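Local coordinates for mitotic checkpoint control protein kinase BUB1 (Drosophila melanogaster, PDB 6JKM) that probably works as an ATP-dependent protein kinase of the mitotic checkpoint, with a kinase domain that binds ADP and two magnesium ions, at residues L84-P89 / N124-Y129; H180-P185 / L205-V210; E108-S113 / N199-Q204; K55-K60 / V72-K77. All coordinates share one frame; numbering follows the deposited sequence.

Contact 1 (L84-P89 / N124-Y129). With ADP (adenosine-5'-diphosphate), chain B.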
# COMPACT_ATOMS: atom_id res chain seq x y z
N LEU A 84 9.03 14.10 -0.77
CA LEU A 84 8.80 14.77 -2.04
C LEU A 84 8.95 13.73 -3.13
O LEU A 84 10.01 13.13 -3.27
CB LEU A 84 9.78 15.94 -2.24
CG LEU A 84 9.69 17.00 -1.12
CD1 LEU A 84 10.87 16.90 -0.18
CD2 LEU A 84 9.59 18.41 -1.71
N LYS A 85 7.88 13.48 -3.87
CA LYS A 85 7.93 12.42 -4.87
C LYS A 85 7.85 13.03 -6.25
O LYS A 85 6.87 13.69 -6.60
CB LYS A 85 6.79 11.41 -4.67
CG LYS A 85 6.81 10.24 -5.66
CD LYS A 85 5.68 9.24 -5.34
CE LYS A 85 5.74 8.05 -6.29
NZ LYS A 85 4.87 6.92 -5.81
N GLN A 86 8.90 12.81 -7.04
CA GLN A 86 9.00 13.37 -8.37
C GLN A 86 8.90 12.28 -9.41
O GLN A 86 9.51 11.23 -9.25
CB GLN A 86 10.30 14.12 -8.54
CG GLN A 86 10.49 14.66 -9.95
CD GLN A 86 11.53 15.74 -9.98
OE1 GLN A 86 12.70 15.49 -9.73
NE2 GLN A 86 11.11 16.96 -10.27
N GLU A 87 8.14 12.53 -10.47
CA GLU A 87 7.99 11.56 -11.55
C GLU A 87 7.94 12.25 -12.91
O GLU A 87 7.31 13.29 -13.04
CB GLU A 87 6.73 10.71 -11.34
CG GLU A 87 6.52 9.67 -12.45
CD GLU A 87 5.61 8.52 -12.06
OE1 GLU A 87 5.22 8.42 -10.87
OE2 GLU A 87 5.29 7.69 -12.95
N ARG A 88 8.60 11.64 -13.89
CA ARG A 88 8.53 12.00 -15.31
C ARG A 88 8.01 10.79 -16.10
O ARG A 88 8.52 9.68 -15.93
CB ARG A 88 9.90 12.37 -15.87
CG ARG A 88 10.58 13.57 -15.25
CD ARG A 88 12.10 13.51 -15.50
NE ARG A 88 12.83 13.22 -14.26
CZ ARG A 88 13.39 12.05 -13.96
NH1 ARG A 88 13.38 11.05 -14.83
NH2 ARG A 88 14.01 11.90 -12.80
N PRO A 89 6.99 11.00 -16.95
CA PRO A 89 6.22 12.23 -17.11
C PRO A 89 5.31 12.48 -15.92
O PRO A 89 5.28 11.67 -14.99
CB PRO A 89 5.40 11.97 -18.38
CG PRO A 89 5.28 10.51 -18.45
CD PRO A 89 6.59 9.98 -17.94
N ASN A 124 4.62 20.73 -17.00
CA ASN A 124 4.33 20.10 -18.28
C ASN A 124 5.15 18.81 -18.42
O ASN A 124 4.73 17.87 -19.09
CB ASN A 124 4.61 21.07 -19.43
CG ASN A 124 3.83 22.39 -19.31
OD1 ASN A 124 2.75 22.44 -18.73
ND2 ASN A 124 4.38 23.46 -19.87
N ASN A 125 6.31 18.79 -17.76
CA ASN A 125 7.29 17.71 -17.90
C ASN A 125 7.27 16.69 -16.76
O ASN A 125 7.64 15.52 -16.94
CB ASN A 125 8.70 18.31 -17.98
CG ASN A 125 9.04 19.15 -16.73
OD1 ASN A 125 8.24 19.99 -16.27
ND2 ASN A 125 10.23 18.90 -16.16
N SER A 126 6.87 17.13 -15.58
CA SER A 126 7.19 16.38 -14.38
C SER A 126 6.26 16.85 -13.26
O SER A 126 5.79 17.98 -13.30
CB SER A 126 8.67 16.57 -14.01
OG SER A 126 8.97 16.09 -12.71
N SER A 127 5.95 15.97 -12.31
CA SER A 127 5.17 16.36 -11.14
C SER A 127 6.02 16.18 -9.89
O SER A 127 6.92 15.33 -9.87
CB SER A 127 3.88 15.53 -11.04
OG SER A 127 4.14 14.13 -11.05
N VAL A 128 5.75 16.98 -8.86
CA VAL A 128 6.28 16.70 -7.52
C VAL A 128 5.11 16.68 -6.52
O VAL A 128 4.38 17.67 -6.41
CB VAL A 128 7.31 17.75 -7.06
CG1 VAL A 128 7.72 17.46 -5.62
CG2 VAL A 128 8.54 17.76 -7.97
N TYR A 129 4.92 15.56 -5.83
CA TYR A 129 3.90 15.45 -4.80
C TYR A 129 4.54 15.45 -3.41
O TYR A 129 5.51 14.72 -3.15
CB TYR A 129 3.04 14.19 -5.02
CG TYR A 129 2.31 14.22 -6.36
CD1 TYR A 129 1.67 15.37 -6.78
CD2 TYR A 129 2.29 13.10 -7.19
CE1 TYR A 129 1.01 15.42 -8.01
CE2 TYR A 129 1.62 13.15 -8.44
CZ TYR A 129 1.00 14.30 -8.83
OH TYR A 129 0.36 14.35 -10.06
PB ADP B . 7.37 4.28 -6.26
O1B ADP B . 8.62 4.63 -6.99
O2B ADP B . 6.12 4.60 -7.06
O3B ADP B . 7.39 2.86 -5.70
PA ADP B . 6.71 5.17 -3.55
O1A ADP B . 5.72 6.30 -3.35
O2A ADP B . 6.32 3.74 -3.26
O3A ADP B . 7.40 5.32 -5.01
O5' ADP B . 8.01 5.45 -2.62
C5' ADP B . 9.18 4.64 -2.76
C4' ADP B . 9.81 4.39 -1.38
O4' ADP B . 10.20 5.63 -0.77
C3' ADP B . 8.83 3.80 -0.39
O3' ADP B . 8.75 2.37 -0.48
C2' ADP B . 9.42 4.24 0.92
O2' ADP B . 10.49 3.33 1.24
C1' ADP B . 9.98 5.63 0.63
N9 ADP B . 8.88 6.59 0.93
C8 ADP B . 7.92 7.01 0.07
N7 ADP B . 7.06 7.86 0.67
C5 ADP B . 7.44 8.00 1.95
C6 ADP B . 6.98 8.75 3.13
N6 ADP B . 5.88 9.56 3.07
N1 ADP B . 7.68 8.60 4.28
C2 ADP B . 8.77 7.82 4.36
N3 ADP B . 9.25 7.12 3.32
C4 ADP B . 8.64 7.16 2.12
O HOH W 1 5.27 12.81 -8.70
O HOH W 2 11.87 15.67 -13.25

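Contact 2 (H180-P185 / L205-V210). With MG (magnesium ion), chain C; MG (magnesium ion), chain D; ADP (adenosine-5'-diphosphate), chain B.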
# COMPACT_ATOMS: atom_id res chain seq x y z
N HIS A 180 -5.87 -1.10 -5.18
CA HIS A 180 -4.54 -0.49 -5.09
C HIS A 180 -3.65 -1.01 -6.21
O HIS A 180 -2.94 -0.25 -6.87
CB HIS A 180 -3.88 -0.76 -3.73
CG HIS A 180 -2.54 -0.12 -3.57
ND1 HIS A 180 -1.37 -0.73 -3.96
CD2 HIS A 180 -2.19 1.11 -3.11
CE1 HIS A 180 -0.35 0.07 -3.72
NE2 HIS A 180 -0.82 1.20 -3.21
N ALA A 181 -3.68 -2.33 -6.38
CA ALA A 181 -3.04 -3.04 -7.51
C ALA A 181 -1.52 -3.12 -7.42
O ALA A 181 -0.88 -3.64 -8.33
CB ALA A 181 -3.44 -2.39 -8.85
N ASP A 182 -0.94 -2.61 -6.33
CA ASP A 182 0.50 -2.75 -6.12
C ASP A 182 0.77 -2.97 -4.63
O ASP A 182 1.67 -2.38 -4.05
CB ASP A 182 1.23 -1.50 -6.64
CG ASP A 182 2.71 -1.75 -6.94
OD1 ASP A 182 3.12 -2.92 -7.06
OD2 ASP A 182 3.47 -0.76 -7.08
N ILE A 183 -0.04 -3.84 -4.01
CA ILE A 183 0.14 -4.19 -2.61
C ILE A 183 1.44 -4.97 -2.39
O ILE A 183 1.55 -6.11 -2.81
CB ILE A 183 -1.04 -5.04 -2.09
CG1 ILE A 183 -2.36 -4.27 -2.26
CG2 ILE A 183 -0.82 -5.42 -0.61
CD1 ILE A 183 -2.57 -3.18 -1.25
N LYS A 184 2.42 -4.34 -1.75
CA LYS A 184 3.65 -5.03 -1.39
C LYS A 184 4.22 -4.33 -0.16
O LYS A 184 3.74 -3.25 0.20
CB LYS A 184 4.63 -5.05 -2.56
CG LYS A 184 4.94 -3.74 -3.21
CD LYS A 184 5.98 -4.00 -4.32
CE LYS A 184 5.84 -3.07 -5.50
NZ LYS A 184 6.71 -3.51 -6.66
N PRO A 185 5.21 -4.95 0.52
CA PRO A 185 5.63 -4.35 1.80
C PRO A 185 6.20 -2.95 1.63
O PRO A 185 6.10 -2.15 2.57
CB PRO A 185 6.72 -5.32 2.30
CG PRO A 185 6.43 -6.63 1.58
CD PRO A 185 5.97 -6.17 0.22
N LEU A 205 -1.08 3.10 3.73
CA LEU A 205 -0.91 2.65 2.36
C LEU A 205 -0.54 3.85 1.49
O LEU A 205 -1.19 4.90 1.56
CB LEU A 205 -2.19 1.99 1.87
CG LEU A 205 -2.24 1.44 0.45
CD1 LEU A 205 -1.24 0.29 0.30
CD2 LEU A 205 -3.66 0.98 0.14
N ILE A 206 0.50 3.70 0.67
CA ILE A 206 0.98 4.75 -0.21
C ILE A 206 1.11 4.24 -1.64
O ILE A 206 0.89 3.06 -1.90
CB ILE A 206 2.36 5.29 0.25
CG1 ILE A 206 3.43 4.21 0.06
CG2 ILE A 206 2.32 5.71 1.71
CD1 ILE A 206 4.87 4.74 0.18
N ASP A 207 1.50 5.13 -2.55
CA ASP A 207 1.85 4.78 -3.92
C ASP A 207 0.64 4.26 -4.69
O ASP A 207 0.54 3.06 -4.97
CB ASP A 207 2.99 3.76 -3.94
CG ASP A 207 3.58 3.58 -5.33
OD1 ASP A 207 4.45 2.69 -5.49
OD2 ASP A 207 3.18 4.32 -6.26
N PHE A 208 -0.26 5.18 -5.04
CA PHE A 208 -1.44 4.84 -5.82
C PHE A 208 -1.21 5.02 -7.33
O PHE A 208 -2.15 5.23 -8.09
CB PHE A 208 -2.62 5.69 -5.35
CG PHE A 208 -2.91 5.52 -3.90
CD1 PHE A 208 -3.47 4.35 -3.43
CD2 PHE A 208 -2.58 6.51 -3.00
CE1 PHE A 208 -3.71 4.17 -2.08
CE2 PHE A 208 -2.82 6.33 -1.64
CZ PHE A 208 -3.39 5.16 -1.19
N GLY A 209 0.05 4.91 -7.75
CA GLY A 209 0.42 5.14 -9.14
C GLY A 209 -0.28 4.27 -10.17
O GLY A 209 -0.56 4.71 -11.28
N VAL A 210 -0.56 3.01 -9.82
CA VAL A 210 -1.25 2.14 -10.77
C VAL A 210 -2.61 1.64 -10.27
O VAL A 210 -3.11 0.59 -10.70
CB VAL A 210 -0.36 0.93 -11.15
CG1 VAL A 210 0.92 1.42 -11.84
CG2 VAL A 210 -0.05 0.08 -9.93
MG MG C . 6.07 2.05 -4.22
MG MG D . 4.57 3.28 -7.67
PB ADP B . 7.37 4.28 -6.26
O1B ADP B . 8.62 4.63 -6.99
O2B ADP B . 6.12 4.60 -7.06
O3B ADP B . 7.39 2.86 -5.70
PA ADP B . 6.71 5.17 -3.55
O1A ADP B . 5.72 6.30 -3.35
O2A ADP B . 6.32 3.74 -3.26
O3A ADP B . 7.40 5.32 -5.01
O5' ADP B . 8.01 5.45 -2.62
C5' ADP B . 9.18 4.64 -2.76
C4' ADP B . 9.81 4.39 -1.38
O4' ADP B . 10.20 5.63 -0.77
C3' ADP B . 8.83 3.80 -0.39
O3' ADP B . 8.75 2.37 -0.48
C2' ADP B . 9.42 4.24 0.92
O2' ADP B . 10.49 3.33 1.24
C1' ADP B . 9.98 5.63 0.63
N9 ADP B . 8.88 6.59 0.93
C8 ADP B . 7.92 7.01 0.07
N7 ADP B . 7.06 7.86 0.67
C5 ADP B . 7.44 8.00 1.95
C6 ADP B . 6.98 8.75 3.13
N6 ADP B . 5.88 9.56 3.07
N1 ADP B . 7.68 8.60 4.28
C2 ADP B . 8.77 7.82 4.36
N3 ADP B . 9.25 7.12 3.32
C4 ADP B . 8.64 7.16 2.12
O HOH W 3 -0.46 1.79 -7.06
O HOH W 4 6.10 0.44 -5.19
O HOH W 5 5.61 1.73 -8.13
O HOH W 6 7.72 1.36 -3.20
O HOH W 7 3.80 3.74 -9.34

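Contact 3 (E108-S113 / N199-Q204)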
# COMPACT_ATOMS: atom_id res chain seq x y z
N GLU A 108 -13.36 8.31 10.27
CA GLU A 108 -12.34 9.07 10.99
C GLU A 108 -11.12 8.18 11.32
O GLU A 108 -9.96 8.62 11.26
CB GLU A 108 -12.95 9.66 12.27
CG GLU A 108 -12.01 10.53 13.07
CD GLU A 108 -11.64 11.82 12.35
OE1 GLU A 108 -12.31 12.16 11.36
OE2 GLU A 108 -10.69 12.51 12.78
N GLN A 109 -11.39 6.93 11.66
CA GLN A 109 -10.34 5.96 11.97
C GLN A 109 -9.38 5.70 10.79
O GLN A 109 -8.18 5.51 11.00
CB GLN A 109 -10.96 4.64 12.41
CG GLN A 109 -9.95 3.66 13.01
CD GLN A 109 -10.52 2.26 13.20
OE1 GLN A 109 -11.65 1.97 12.77
NE2 GLN A 109 -9.75 1.39 13.83
N MET A 110 -9.91 5.70 9.57
CA MET A 110 -9.13 5.30 8.39
C MET A 110 -8.39 6.43 7.68
O MET A 110 -7.61 6.17 6.77
CB MET A 110 -10.03 4.59 7.37
CG MET A 110 -10.51 3.22 7.78
SD MET A 110 -9.15 2.10 8.15
CE MET A 110 -9.37 2.01 9.89
N ILE A 111 -8.65 7.68 8.05
CA ILE A 111 -8.03 8.80 7.35
C ILE A 111 -6.47 8.78 7.38
O ILE A 111 -5.84 9.00 6.34
CB ILE A 111 -8.56 10.13 7.89
CG1 ILE A 111 -10.05 10.26 7.54
CG2 ILE A 111 -7.76 11.30 7.31
CD1 ILE A 111 -10.80 11.47 8.16
N PRO A 112 -5.85 8.49 8.54
CA PRO A 112 -4.38 8.43 8.52
C PRO A 112 -3.79 7.25 7.74
O PRO A 112 -2.58 7.21 7.53
CB PRO A 112 -4.01 8.28 10.01
CG PRO A 112 -5.24 8.69 10.77
CD PRO A 112 -6.39 8.29 9.90
N SER A 113 -4.60 6.27 7.35
CA SER A 113 -4.00 5.09 6.76
C SER A 113 -3.93 5.10 5.22
O SER A 113 -3.57 4.10 4.61
CB SER A 113 -4.73 3.84 7.26
OG SER A 113 -6.02 3.79 6.71
N ASN A 199 -6.94 -2.75 16.94
CA ASN A 199 -7.78 -1.84 16.16
C ASN A 199 -7.13 -0.51 15.86
O ASN A 199 -7.57 0.23 14.98
CB ASN A 199 -9.10 -1.59 16.88
CG ASN A 199 -9.97 -2.79 16.90
OD1 ASN A 199 -9.90 -3.63 16.00
ND2 ASN A 199 -10.82 -2.91 17.92
N GLU A 200 -6.10 -0.17 16.62
CA GLU A 200 -5.41 1.07 16.36
C GLU A 200 -4.53 0.94 15.12
O GLU A 200 -3.65 0.07 15.06
CB GLU A 200 -4.56 1.48 17.57
CG GLU A 200 -3.80 2.78 17.35
CD GLU A 200 -4.71 3.98 17.11
OE1 GLU A 200 -5.90 3.91 17.50
OE2 GLU A 200 -4.25 4.97 16.52
N VAL A 201 -4.79 1.78 14.13
CA VAL A 201 -4.03 1.76 12.89
C VAL A 201 -2.73 2.55 13.01
O VAL A 201 -2.75 3.75 13.30
CB VAL A 201 -4.83 2.33 11.71
CG1 VAL A 201 -4.21 1.89 10.39
CG2 VAL A 201 -6.28 1.89 11.80
N SER A 202 -1.61 1.87 12.76
CA SER A 202 -0.29 2.52 12.71
C SER A 202 0.34 2.45 11.32
O SER A 202 1.40 3.04 11.11
CB SER A 202 0.67 1.89 13.73
OG SER A 202 0.23 2.13 15.06
N LEU A 203 -0.28 1.72 10.40
CA LEU A 203 0.19 1.66 9.01
C LEU A 203 -0.50 2.69 8.10
O LEU A 203 -1.58 3.20 8.41
CB LEU A 203 -0.01 0.26 8.43
CG LEU A 203 0.69 -0.86 9.20
CD1 LEU A 203 0.26 -2.22 8.66
CD2 LEU A 203 2.20 -0.70 9.15
N GLN A 204 0.16 2.99 6.98
CA GLN A 204 -0.40 3.83 5.92
C GLN A 204 -0.07 3.23 4.56
O GLN A 204 1.08 2.87 4.29
CB GLN A 204 0.14 5.26 6.01
CG GLN A 204 -0.44 6.22 4.96
CD GLN A 204 0.19 7.59 5.07
OE1 GLN A 204 1.26 7.84 4.50
NE2 GLN A 204 -0.46 8.49 5.81
O HOH W 8 -1.41 5.74 9.98

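Contact 4 (K55-K60 / V72-K77)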
# COMPACT_ATOMS: atom_id res chain seq x y z
N LYS A 55 7.40 27.28 1.42
CA LYS A 55 8.78 26.87 1.12
C LYS A 55 9.19 25.59 1.85
O LYS A 55 8.84 25.38 3.01
CB LYS A 55 9.77 27.99 1.47
CG LYS A 55 11.18 27.78 0.91
CD LYS A 55 12.15 28.83 1.46
CE LYS A 55 11.64 30.24 1.18
NZ LYS A 55 12.74 31.18 0.80
N PHE A 56 9.92 24.73 1.14
CA PHE A 56 10.37 23.44 1.66
C PHE A 56 11.88 23.30 1.47
O PHE A 56 12.41 23.69 0.43
CB PHE A 56 9.65 22.29 0.95
CG PHE A 56 8.15 22.34 1.03
CD1 PHE A 56 7.41 23.09 0.12
CD2 PHE A 56 7.46 21.60 1.99
CE1 PHE A 56 6.02 23.12 0.19
CE2 PHE A 56 6.07 21.64 2.07
CZ PHE A 56 5.35 22.39 1.17
N GLU A 57 12.57 22.76 2.47
CA GLU A 57 13.93 22.26 2.30
C GLU A 57 13.84 20.93 1.58
O GLU A 57 12.98 20.11 1.89
CB GLU A 57 14.64 22.04 3.63
CG GLU A 57 15.14 23.26 4.34
CD GLU A 57 15.56 22.96 5.78
OE1 GLU A 57 15.23 21.86 6.29
OE2 GLU A 57 16.23 23.81 6.41
N VAL A 58 14.72 20.72 0.62
CA VAL A 58 14.87 19.40 0.01
C VAL A 58 16.20 18.86 0.52
O VAL A 58 17.25 19.39 0.17
CB VAL A 58 14.83 19.48 -1.52
CG1 VAL A 58 14.96 18.09 -2.11
CG2 VAL A 58 13.54 20.16 -1.98
N SER A 59 16.16 17.83 1.37
CA SER A 59 17.34 17.44 2.15
C SER A 59 18.17 16.32 1.53
O SER A 59 19.28 16.56 1.06
CB SER A 59 16.92 17.03 3.57
OG SER A 59 16.37 18.15 4.25
N LYS A 60 17.64 15.10 1.57
CA LYS A 60 18.40 13.91 1.14
C LYS A 60 17.58 12.97 0.27
O LYS A 60 16.36 12.89 0.39
CB LYS A 60 18.93 13.13 2.36
CG LYS A 60 20.05 13.84 3.11
CD LYS A 60 20.58 13.02 4.29
CE LYS A 60 19.53 12.85 5.38
NZ LYS A 60 19.12 14.15 6.00
N VAL A 72 13.55 13.18 1.13
CA VAL A 72 13.02 13.71 2.39
C VAL A 72 13.39 15.19 2.49
O VAL A 72 14.45 15.61 2.02
CB VAL A 72 13.55 12.94 3.62
CG1 VAL A 72 15.08 12.86 3.62
CG2 VAL A 72 13.02 13.54 4.93
N GLY A 73 12.49 15.97 3.07
CA GLY A 73 12.68 17.40 3.22
C GLY A 73 11.88 17.92 4.38
O GLY A 73 11.43 17.13 5.23
N LYS A 74 11.68 19.23 4.44
CA LYS A 74 10.98 19.82 5.56
C LYS A 74 10.17 21.05 5.13
O LYS A 74 10.66 21.85 4.35
CB LYS A 74 11.98 20.21 6.66
CG LYS A 74 11.35 20.45 8.02
CD LYS A 74 12.41 20.69 9.09
CE LYS A 74 13.11 22.02 8.87
NZ LYS A 74 13.75 22.54 10.12
N HIS A 75 8.94 21.16 5.62
CA HIS A 75 8.15 22.38 5.47
C HIS A 75 8.65 23.36 6.52
O HIS A 75 8.50 23.12 7.71
CB HIS A 75 6.65 22.10 5.65
CG HIS A 75 5.78 23.30 5.46
ND1 HIS A 75 4.99 23.82 6.47
CD2 HIS A 75 5.56 24.09 4.38
CE1 HIS A 75 4.33 24.87 6.02
NE2 HIS A 75 4.65 25.05 4.75
N LEU A 76 9.26 24.46 6.07
CA LEU A 76 10.00 25.33 6.98
C LEU A 76 9.14 25.97 8.07
O LEU A 76 9.57 26.10 9.22
CB LEU A 76 10.72 26.43 6.20
CG LEU A 76 11.90 25.89 5.39
CD1 LEU A 76 12.67 27.02 4.72
CD2 LEU A 76 12.80 25.07 6.31
N LYS A 77 7.93 26.37 7.71
CA LYS A 77 7.04 27.07 8.64
C LYS A 77 6.61 26.16 9.79
O LYS A 77 6.83 26.49 10.95
CB LYS A 77 5.81 27.61 7.92
CG LYS A 77 5.60 29.09 8.09
CD LYS A 77 4.30 29.58 7.45
CE LYS A 77 4.16 29.11 6.01
NZ LYS A 77 3.07 29.82 5.28
O HOH W 9 7.37 27.09 4.94
O HOH W 10 15.74 24.31 8.75

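Contact 1 (L84-P89 / N124-Y129)
Lys85 and Tyr129 pair as a hydrogen-bonded antiparallel couple in the N-lobe sheet of the protein kinase fold: Lys85 N donates a hydrogen bond to Tyr129 O and Tyr129 N donates one to Lys85 O, both at 2.8 Å. Glu87 and Ser127 repeat the exchange farther along, and the segment axes run at 160° to each other. Lys85 occupies the place of the ATP-binding lysine of kinases, and its side chain bears this out. CB lies 3.9 Å from Tyr129 O. With CG anti to the backbone N (chi1 -178°) and every later torsion extended, the chain then runs straight out from the strand to the nucleotide. CD comes 3.6 Å from ADP O1A, while CE stands 3.4 Å from both O1A and O3A. NZ donates to O1A at 2.7 Å, to O2B at 2.9 Å and to O3A at 3.1 Å, so one ammonium grips both phosphates and the oxygen joining them. Glu94 of helix 92-104 forms a salt bridge with the same NZ, the lysine-glutamate pairing found in active kinases. On the face bearing Gln86 and Val128, these two side chains cross obliquely, the amide reaching on to Lys41 O and Leu43 N. Beyond the paired strands, a water in the plane of the Arg88 guanidinium accepts from NE at 2.8 Å and also bonds Ser126 OG.

Contact 2 (H180-P185 / L205-V210)
His180 reaches across to Ile206 by a hydrogen bond: NE2 donates to Ile206 O at 2.8 Å and 158°, with the acceptor near the ring plane. The other ring nitrogen, ND1, accepts from Asp182 N, tilted from the ring plane, at 3.1 Å, so both nitrogens are engaged and the ring's rotation is fixed. A water adds a second polar link, donating to His180 O and Asp207 O and accepting from Val210 N. Among apolar contacts, Leu205 CD1 makes a CH-pi contact over one ring face, 3.8 Å from the centroid. Phe208 meets the imidazole obliquely, the planes 70° apart and its CD1 3.5 Å from His180 CD2. With an alanine here, Ile206 O would probably lose this donor and Leu205 and Phe208 would face a gap where the ring had been. Metal bonds make up the third group: Asp207 OD1 bridges the two magnesium ions, at 2.2 Å (chain C) and 2.3 Å (chain D), and OD2 also binds the latter at 2.2 Å. Asn187 and the ADP phosphates share in the site. His180-Ala181-Asp182, at the place of the kinase His-Arg-Asp motif, belongs to the catalytic loop, and Asp207-Phe208-Gly209 is the metal-binding DFG motif.

Contact 3 (E108-S113 / N199-Q204)
Gln204 reaches Pro112 through its amide: NE2 donates to Pro112 O at 3.0 Å with an angle of 157°. The oxygen lies near the plane of the amide, yet the donor stands 37° out of the carbonyl plane. CG set opposite the backbone N (chi1 -178°) and an extended chain bring the amide there. A leucine in its place, having no N-H at its end, would probably leave Pro112 O without this donor. At the outer end, Gln109 NE2 makes a weak, strongly bent bond to Asn199 O at 2.7 Å. Between these polar ends sits Val201, whose two methyls divide the work: CG2 meets Met110 CE at 3.6 Å, the side chains crossing at about a right angle, and CG1 lies 3.7 Å from Ser113 CB. That same CB comes 3.4 Å from Leu203 O. A water donates to Leu203 O and, weakly, to Pro112 O.

The turn behind this shell is held by Met110 O, which accepts from Ser113 OG at 2.9 Å and from Ser113 N at 3.1 Å, both on one face of its plane. Outward again, Asn199 OD1 is bonded by Arg314. As in protein kinases, the link between the C-helix, 92-104, and strand 119-122 here meets the C-lobe, at strand 203-205 and the loop leading into it, with Ile169 of helix 156-175 touching Ser113 and Val201, and strand 188-190 pairing with Gln204.

Contact 4 (K55-K60 / V72-K77)
Phe56 and His75 meet on one face of the antiparallel hairpin of strands 54-64 and 68-75, their planes inclined at 47°, an oblique meeting. Phe56 CE2 approaches His75 CD2 to 3.4 Å. The polar atoms of the imidazole are engaged outside the pair, NE2 with Glu54 and ND1 with Ser78.

The face bearing Glu57 and Lys74 is arranged differently. These two side chains run alongside one another in the same direction, Glu57 OE1 resting 3.3 Å from Lys74 CE. Leu76 comes across the glutamate at about a right angle, its CD2 3.5 Å from Glu57 CD, and its other methyl packs against Lys55 CD. Val72 has CG1 between its backbone N and carbonyl carbon (chi1 53°), which leaves that methyl beside Lys60 O.

Backbone geometry sets these pairs. Glu57 and Lys74 exchange two hydrogen bonds, but two residues further along the register slips by one in a classic bulge: Val72 O accepts from Ser59 N at 2.9 Å and from Lys60 N at 3.3 Å. Gly73 CA lies 3.0 Å from Glu57 O, where a side chain would collide. This is the hairpin that bears the glycine-rich nucleotide loop of protein kinases, and Val72 is about 7 Å from ADP by side-chain atoms.

Glu57 OE1 and Lys74 NZ remain 4.2 Å apart, beyond a salt bridge. A water that accepts from Lys74 NZ sits next to Glu57 OE2, though its modelled approach to that oxygen is doubtfully short, so the link between the two charges is probably indirect and mediated by solvent.

In the fold
From the N terminus, contact 4 comes first, closing the hairpin 54-64/68-75, and is complete before contact 1 opens. Contact 1 then links strand 81-87, next to that hairpin in the same sheet, with strand 127-132; Leu84 CD1 packs on Gly73 between them. The loop it closes includes helix 92-104 and segment 108-113, so contact 3, which ends at 199-204, crosses contact 1. Contact 2 opens at 180-185, inside the loop of contact 3, and closes beyond it at 205-210, so these two also cross; Leu205 N probably bonds Ser113 O. Contacts 1 and 2 follow in series yet meet at the nucleotide, where Lys85 and Asp207 approach, tying N-lobe sheet to C-lobe loops.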